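Local coordinates for protein HTH-type transcriptional repressor NemR (Escherichia coli, PDB 4YZE) that represses transcription of the nemRA-gloA operon by binding the NemR box, and responds to electrophiles and reactive chlorine species such as bleach, at residues A[120-123]-A[124-127]; A[167-170]-A[171-175]; A[45-48]-A[49-53]; A[12-15]-A[16-20]. The protein carries 5 engineered substitutions. All blocks are in the same frame, centred on the assembly; numbering follows the deposited sequence.

Contact 1: residues A[120-123]-A[124-127]; sequences LSED and MRSA
An N-cap opens helix 122-148 of the TetR-type C-terminal domain: Ser121 sits just before the first turn, and its OG accepts the backbone N-H of Met124, with OG 3.1 Å from Met124 N and an N-H...O angle of 148°; the same N-H also leans weakly on Ser121 O. The hydroxyl lies between the backbone N and the carbonyl carbon of its own residue (chi1 66°), which brings OG within bonding distance of Met124 N. The same OG is hydrogen-bonded to Glu55 at the start of helix 54-79, tying the cap to that helix. Regular helical bonding begins at once, with Arg125 N reaching Ser121 O at 2.9 Å in a nearly straight bond. On the outer side, Glu122 and Arg125 form a two-pronged salt bridge one turn apart. The chain of Glu122 folds at chi2 (55°) and that of Arg125 at chi2 and chi3, so that carboxylate and guanidinium lie nearly coplanar, OE1 meeting NE and OE2 meeting NH2 through its syn lone pair. Both separations are modelled so short that their exact lengths are doubtful. The remaining nitrogen, NH1, donates to Ile178 O of the second subunit, so the arginine also bridges the dimer. Inward, Met124 packs on Phe28 and Leu62, and its SD rests 4.2 Å from CD2 of Leu120.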
# COMPACT_ATOMS: atom_id res chain seq x y z
N LEU A 120 -13.31 -7.88 6.06
CA LEU A 120 -13.92 -6.89 6.95
C LEU A 120 -15.38 -6.61 6.59
O LEU A 120 -15.76 -6.76 5.43
CB LEU A 120 -13.14 -5.58 6.91
CG LEU A 120 -11.77 -5.54 7.59
CD1 LEU A 120 -11.14 -4.16 7.48
CD2 LEU A 120 -11.90 -5.96 9.06
N SER A 121 -16.19 -6.19 7.56
CA SER A 121 -17.55 -5.77 7.24
C SER A 121 -17.59 -4.64 6.21
O SER A 121 -16.65 -3.84 6.11
CB SER A 121 -18.30 -5.33 8.50
OG SER A 121 -17.74 -4.16 9.06
N GLU A 122 -18.67 -4.58 5.43
CA GLU A 122 -18.83 -3.47 4.51
C GLU A 122 -18.79 -2.18 5.31
O GLU A 122 -18.20 -1.19 4.86
CB GLU A 122 -20.12 -3.58 3.69
CG GLU A 122 -20.56 -2.28 3.00
CD GLU A 122 -19.49 -1.64 2.08
OE1 GLU A 122 -18.60 -2.35 1.55
OE2 GLU A 122 -19.54 -0.40 1.88
N ASP A 123 -19.36 -2.20 6.52
CA ASP A 123 -19.37 -1.00 7.35
C ASP A 123 -17.94 -0.50 7.63
O ASP A 123 -17.69 0.70 7.55
CB ASP A 123 -20.18 -1.22 8.64
CG ASP A 123 -21.49 -1.91 8.36
OD1 ASP A 123 -21.53 -2.65 7.36
OD2 ASP A 123 -22.49 -1.72 9.10
N MET A 124 -17.01 -1.43 7.87
CA MET A 124 -15.62 -1.04 8.12
C MET A 124 -14.84 -0.65 6.86
O MET A 124 -14.12 0.35 6.86
CB MET A 124 -14.86 -2.10 8.92
CG MET A 124 -15.31 -2.23 10.37
SD MET A 124 -14.17 -3.25 11.33
CE MET A 124 -12.74 -2.15 11.36
N ARG A 125 -14.97 -1.44 5.79
CA ARG A 125 -14.35 -1.08 4.52
C ARG A 125 -14.82 0.31 4.09
O ARG A 125 -14.04 1.13 3.60
CB ARG A 125 -14.67 -2.11 3.44
CG ARG A 125 -14.15 -1.77 2.06
CD ARG A 125 -15.10 -2.28 0.97
NE ARG A 125 -16.35 -1.52 0.92
CZ ARG A 125 -16.51 -0.35 0.30
NH1 ARG A 125 -15.48 0.22 -0.32
NH2 ARG A 125 -17.70 0.26 0.31
N SER A 126 -16.11 0.58 4.31
CA SER A 126 -16.70 1.85 3.93
C SER A 126 -16.18 2.99 4.80
O SER A 126 -15.95 4.10 4.31
CB SER A 126 -18.23 1.75 3.99
OG SER A 126 -18.86 3.01 3.90
N ALA A 127 -15.98 2.72 6.08
CA ALA A 127 -15.34 3.70 6.96
C ALA A 127 -13.94 4.07 6.46
O ALA A 127 -13.54 5.23 6.56
CB ALA A 127 -15.26 3.17 8.38

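Contact 2: residues A[167-170]-A[171-175]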
# COMPACT_ATOMS: atom_id res chain seq x y z
N ALA A 167 -2.18 7.97 -3.37
CA ALA A 167 -1.73 6.63 -3.76
C ALA A 167 -0.22 6.53 -3.55
O ALA A 167 0.29 5.52 -3.06
CB ALA A 167 -2.07 6.35 -5.19
N LEU A 168 0.49 7.60 -3.88
CA LEU A 168 1.95 7.60 -3.74
C LEU A 168 2.38 7.46 -2.28
O LEU A 168 3.29 6.68 -1.94
CB LEU A 168 2.53 8.90 -4.31
CG LEU A 168 3.95 9.03 -4.86
CD1 LEU A 168 4.51 10.43 -4.61
CD2 LEU A 168 4.91 8.00 -4.37
N TRP A 169 1.74 8.24 -1.42
CA TRP A 169 1.98 8.21 0.02
C TRP A 169 1.72 6.81 0.60
O TRP A 169 2.49 6.32 1.43
CB TRP A 169 1.04 9.23 0.68
CG TRP A 169 1.04 9.26 2.18
CD1 TRP A 169 1.83 10.03 2.98
CD2 TRP A 169 0.18 8.51 3.06
NE1 TRP A 169 1.53 9.80 4.31
CE2 TRP A 169 0.52 8.87 4.38
CE3 TRP A 169 -0.85 7.58 2.85
CZ2 TRP A 169 -0.13 8.32 5.50
CZ3 TRP A 169 -1.48 7.03 3.97
CH2 TRP A 169 -1.12 7.41 5.27
N LEU A 170 0.64 6.19 0.15
CA LEU A 170 0.22 4.86 0.60
C LEU A 170 1.26 3.83 0.17
O LEU A 170 1.75 3.03 0.99
CB LEU A 170 -1.18 4.54 0.02
CG LEU A 170 -2.34 4.15 0.93
CD1 LEU A 170 -3.57 3.78 0.11
CD2 LEU A 170 -1.98 3.00 1.85
N GLY A 171 1.64 3.87 -1.10
CA GLY A 171 2.56 2.86 -1.62
C GLY A 171 3.96 3.02 -1.03
O GLY A 171 4.69 2.05 -0.78
N ALA A 172 4.33 4.26 -0.78
CA ALA A 172 5.68 4.50 -0.29
C ALA A 172 5.79 4.02 1.14
O ALA A 172 6.82 3.48 1.54
CB ALA A 172 6.08 6.00 -0.38
N ASN A 173 4.73 4.26 1.92
CA ASN A 173 4.65 3.75 3.29
C ASN A 173 4.71 2.23 3.35
O ASN A 173 5.42 1.66 4.19
CB ASN A 173 3.37 4.27 3.98
CG ASN A 173 3.60 5.62 4.66
OD1 ASN A 173 4.36 5.71 5.63
ND2 ASN A 173 2.96 6.68 4.15
N LEU A 174 3.98 1.59 2.45
CA LEU A 174 3.93 0.15 2.39
C LEU A 174 5.33 -0.35 2.16
O LEU A 174 5.85 -1.20 2.89
CB LEU A 174 3.05 -0.29 1.22
CG LEU A 174 1.75 -1.01 1.57
CD1 LEU A 174 1.17 -1.72 0.36
CD2 LEU A 174 1.99 -1.98 2.68
N GLN A 175 5.95 0.22 1.14
CA GLN A 175 7.30 -0.15 0.77
C GLN A 175 8.32 0.19 1.84
O GLN A 175 9.30 -0.54 2.00
CB GLN A 175 7.65 0.59 -0.51
CG GLN A 175 8.85 0.02 -1.19
CD GLN A 175 8.94 0.50 -2.60
OE1 GLN A 175 8.05 1.19 -3.10
NE2 GLN A 175 10.04 0.15 -3.27
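Trp169 and Asn173, one turn apart on helix 158-179, meet with the amide nitrogen poised over the indole: Asn173 ND2 stands 3.3 Å above the ring plane, over its centre, and the ring and amide planes are 68° apart. The same ND2 donates to Trp169 O at 2.8 Å, while Asn173 N reaches that oxygen at 3.1 Å from the opposite face of the carbonyl, so a single buried acceptor is gripped by two donors of one residue. Having CG anti to the backbone N (chi1 175°) places the indole so that one face meets Asn173 ND2; the ring also stacks on Tyr91.

Apolar residues complete the tight part. Leu170 and Leu174 pack on Val111, and Ala167, Leu170 and Leu174 also meet the second subunit, consistent with the helical dimer interface of TetR-family regulators. Regular backbone bonds run here, Gly171 N to Ala167 O at 2.9 Å and Leu174 N to Leu170 O at 3.0 Å. The looser end is the partly exposed Gln175, whose side chain misses 167-170 and packs instead on Pro184 and on Ile136 of the second subunit. The Trp169 side chain lies about 4 Å from that of Cys108, which is central to the response to reactive chlorine species. With Trp169 O bonded twice to Asn173 and NE1 satisfied by Thr95, turning of the indole near that cysteine is probably limited.

Contact 3: residues A[45-48]-A[49-53]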
# COMPACT_ATOMS: atom_id res chain seq x y z
N GLY A 45 -19.65 -6.61 30.19
CA GLY A 45 -20.99 -6.04 30.14
C GLY A 45 -20.97 -4.56 29.78
O GLY A 45 -21.89 -4.07 29.11
N SER A 46 -19.93 -3.86 30.22
CA SER A 46 -19.75 -2.46 29.88
C SER A 46 -19.48 -2.29 28.39
O SER A 46 -20.02 -1.37 27.76
CB SER A 46 -18.62 -1.84 30.69
OG SER A 46 -18.97 -1.78 32.06
N PHE A 47 -18.65 -3.16 27.83
CA PHE A 47 -18.37 -3.11 26.41
C PHE A 47 -19.67 -3.24 25.63
O PHE A 47 -19.95 -2.45 24.72
CB PHE A 47 -17.41 -4.23 25.99
CG PHE A 47 -17.23 -4.34 24.50
CD1 PHE A 47 -16.36 -3.48 23.82
CD2 PHE A 47 -17.94 -5.28 23.76
CE1 PHE A 47 -16.21 -3.57 22.43
CE2 PHE A 47 -17.80 -5.38 22.38
CZ PHE A 47 -16.93 -4.52 21.71
N TYR A 48 -20.46 -4.24 25.99
CA TYR A 48 -21.69 -4.53 25.29
C TYR A 48 -22.77 -3.47 25.55
O TYR A 48 -23.77 -3.41 24.84
CB TYR A 48 -22.17 -5.95 25.62
CG TYR A 48 -21.46 -7.00 24.79
CD1 TYR A 48 -21.51 -6.94 23.39
CD2 TYR A 48 -20.74 -8.03 25.38
CE1 TYR A 48 -20.86 -7.87 22.61
CE2 TYR A 48 -20.10 -8.98 24.60
CZ TYR A 48 -20.16 -8.89 23.22
OH TYR A 48 -19.51 -9.82 22.42
N HIS A 49 -22.55 -2.64 26.57
CA HIS A 49 -23.39 -1.46 26.81
C HIS A 49 -23.10 -0.34 25.79
O HIS A 49 -23.99 0.42 25.41
CB HIS A 49 -23.19 -0.95 28.24
CG HIS A 49 -23.76 0.42 28.49
ND1 HIS A 49 -22.97 1.53 28.72
CD2 HIS A 49 -25.04 0.86 28.53
CE1 HIS A 49 -23.74 2.59 28.89
NE2 HIS A 49 -25.00 2.21 28.78
N TYR A 50 -21.85 -0.25 25.35
CA TYR A 50 -21.46 0.81 24.42
C TYR A 50 -21.53 0.36 22.97
O TYR A 50 -21.89 1.13 22.08
CB TYR A 50 -20.04 1.31 24.73
CG TYR A 50 -19.95 2.01 26.06
CD1 TYR A 50 -20.71 3.14 26.32
CD2 TYR A 50 -19.09 1.56 27.05
CE1 TYR A 50 -20.64 3.79 27.53
CE2 TYR A 50 -19.00 2.21 28.26
CZ TYR A 50 -19.78 3.32 28.50
OH TYR A 50 -19.70 3.97 29.70
N PHE A 51 -21.19 -0.90 22.73
CA PHE A 51 -21.07 -1.39 21.37
C PHE A 51 -21.80 -2.71 21.24
O PHE A 51 -21.62 -3.61 22.06
CB PHE A 51 -19.59 -1.55 21.00
CG PHE A 51 -18.80 -0.28 21.18
CD1 PHE A 51 -18.86 0.73 20.23
CD2 PHE A 51 -18.00 -0.11 22.29
CE1 PHE A 51 -18.13 1.89 20.39
CE2 PHE A 51 -17.27 1.06 22.46
CZ PHE A 51 -17.33 2.05 21.51
N ARG A 52 -22.62 -2.81 20.20
CA ARG A 52 -23.39 -4.02 19.90
C ARG A 52 -22.48 -5.22 19.71
O ARG A 52 -22.81 -6.33 20.13
CB ARG A 52 -24.25 -3.80 18.64
CG ARG A 52 -24.21 -4.95 17.63
CD ARG A 52 -25.11 -4.67 16.43
NE ARG A 52 -24.79 -3.40 15.81
CZ ARG A 52 -24.07 -3.25 14.69
NH1 ARG A 52 -23.59 -4.31 14.06
NH2 ARG A 52 -23.85 -2.04 14.21
N SER A 53 -21.32 -4.99 19.11
CA SER A 53 -20.41 -6.08 18.77
C SER A 53 -19.01 -5.59 18.45
O SER A 53 -18.74 -4.38 18.44
CB SER A 53 -20.94 -6.84 17.56
OG SER A 53 -20.93 -6.00 16.42
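The Phe47 ring carries CB of Phe51 over one face, 4.0 Å above the plane and offset toward the rim, and has Tyr48 CE1 at its edge. The two phenylalanine rings meet obliquely, planes 39° apart, with Phe47 CE1 3.9 Å from Phe51 CD2. Phe47 CD2 in turn lies over the centre of the Tyr48 ring, whose edge faces Arg52 O, 3.5 Å from CE1. Further along, His49 ND1 sits over one face of the Tyr50 ring. Phe47 also shapes the end of the helix: its O takes Phe51 N at 2.8 Å nearly head-on and Tyr50 N from well above the carbonyl plane, just where Phe51 leaves helical geometry. Tyr48 CA adds a C-H...O contact to Phe51 O at 3.4 Å. An alanine in place of Phe47 would remove the ring that meets Phe51 CB and covers a face of Tyr48, and is likely to open a gap and free the Phe51 and Tyr48 rings to turn. Helix 44-50 is probably the recognition helix of the helix-turn-helix; Phe47 packs on Leu33 and Leu37 of helix 33-40, while Phe51 lies edge-to-face with Phe57 of helix 54-79.

Contact 4: residues A[12-15]-A[16-20]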
# COMPACT_ATOMS: atom_id res chain seq x y z
N ARG A 12 -15.89 5.00 27.01
CA ARG A 12 -16.05 4.82 25.58
C ARG A 12 -14.78 5.16 24.80
O ARG A 12 -14.32 4.36 23.98
CB ARG A 12 -17.22 5.66 25.07
CG ARG A 12 -17.93 5.06 23.89
CD ARG A 12 -19.02 5.97 23.36
NE ARG A 12 -19.49 5.55 22.05
CZ ARG A 12 -18.88 5.87 20.91
NH1 ARG A 12 -17.78 6.62 20.92
NH2 ARG A 12 -19.38 5.45 19.75
N GLU A 13 -14.20 6.33 25.05
CA GLU A 13 -12.96 6.72 24.38
C GLU A 13 -11.82 5.77 24.75
O GLU A 13 -10.98 5.43 23.92
CB GLU A 13 -12.56 8.16 24.73
CG GLU A 13 -13.38 9.23 24.04
CD GLU A 13 -13.11 9.32 22.54
OE1 GLU A 13 -11.92 9.36 22.14
OE2 GLU A 13 -14.09 9.37 21.76
N HIS A 14 -11.81 5.33 26.01
CA HIS A 14 -10.78 4.42 26.47
C HIS A 14 -10.78 3.12 25.67
O HIS A 14 -9.73 2.67 25.23
CB HIS A 14 -10.91 4.13 27.96
CG HIS A 14 -9.78 3.32 28.51
ND1 HIS A 14 -8.46 3.58 28.19
CD2 HIS A 14 -9.76 2.26 29.34
CE1 HIS A 14 -7.69 2.71 28.80
NE2 HIS A 14 -8.45 1.90 29.51
N LEU A 15 -11.96 2.52 25.49
CA LEU A 15 -12.09 1.31 24.68
C LEU A 15 -11.62 1.56 23.23
O LEU A 15 -10.85 0.77 22.66
CB LEU A 15 -13.53 0.81 24.68
CG LEU A 15 -14.05 0.10 25.93
CD1 LEU A 15 -15.56 -0.04 25.89
CD2 LEU A 15 -13.39 -1.26 26.10
N LEU A 16 -12.08 2.66 22.64
CA LEU A 16 -11.72 2.96 21.26
C LEU A 16 -10.21 3.12 21.11
O LEU A 16 -9.61 2.55 20.20
CB LEU A 16 -12.46 4.21 20.78
CG LEU A 16 -13.98 4.01 20.70
CD1 LEU A 16 -14.69 5.34 20.49
CD2 LEU A 16 -14.36 3.02 19.59
N ALA A 17 -9.60 3.85 22.04
CA ALA A 17 -8.16 4.10 22.02
C ALA A 17 -7.36 2.81 22.14
O ALA A 17 -6.42 2.58 21.37
CB ALA A 17 -7.77 5.07 23.13
N THR A 18 -7.75 1.99 23.11
CA THR A 18 -7.11 0.69 23.31
C THR A 18 -7.23 -0.15 22.04
O THR A 18 -6.25 -0.74 21.59
CB THR A 18 -7.75 -0.06 24.47
OG1 THR A 18 -7.86 0.81 25.60
CG2 THR A 18 -6.92 -1.28 24.84
N GLY A 19 -8.44 -0.19 21.47
CA GLY A 19 -8.69 -0.95 20.26
C GLY A 19 -7.81 -0.50 19.11
O GLY A 19 -7.33 -1.33 18.33
N GLU A 20 -7.59 0.81 19.00
CA GLU A 20 -6.74 1.32 17.93
C GLU A 20 -5.30 0.84 18.11
O GLU A 20 -4.71 0.31 17.17
CB GLU A 20 -6.83 2.85 17.83
CG GLU A 20 -5.90 3.45 16.76
CD GLU A 20 -6.25 4.88 16.39
OE1 GLU A 20 -5.46 5.50 15.65
OE2 GLU A 20 -7.32 5.38 16.82
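Four successive backbone bonds of regular alpha-helical spacing join Arg12-Leu15 to Leu16-Gly19, from Leu16 N to Arg12 O at 3.1 Å through to Gly19 N to Leu15 O at 2.9 Å. A fifth bond comes from a side chain: Thr18 OG1 donates to His14 O at 2.7 Å, while Thr18 N reaches the same oxygen at 3.0 Å from the opposite face of the carbonyl. The hydroxyl is put there by a first torsion of -48°, beside the backbone N, with CG2 turned the other way. OG1 also stands 3.7 Å above one face of the His14 imidazole, offset toward the rim. With a valine at Thr18, His14 O would lose its second donor, and the methyl replacing OG1 would probably crowd the carbonyl and the imidazole face.

The stretch belongs to helix 10-26, the first helix of the TetR-type DNA-binding domain, which packs on the helix-turn-helix and on helix 54-79. Leu15 reaches Leu36 and Phe47, and Leu16 reaches Phe57 and Ala60 of helix 54-79. Leu16 has CG beside its backbone N (chi1 -66°), which brings CG to 3.3 Å from Arg12 O and sends CD1 toward the extended arginine. Arg12 crosses the leucine so that NH1 lies 3.4 Å from CD1. Glu13 OE1 forms a salt bridge with Arg64 NE of helix 54-79.

Contacts 3 and 4 lie in the DNA-binding domain, contacts 1 and 2 in the C-terminal domain. Contact 2 is the buried one; the other three are partly buried, each with polar or charged groups on its outer side. Only contacts 3 and 4 touch: Phe51 CZ lies 3.7 Å from Leu16 CD2, and Tyr50 also packs on Leu15. Contact 1, its nearest atoms about 5 Å from contact 3, starts a helix with a serine cap and an ion pair, whereas contact 3 ends one with aromatic rings. Contacts 2 and 4 lie within helices and share a device, a side chain doubling its backbone's bond to one carbonyl, by amide and by hydroxyl.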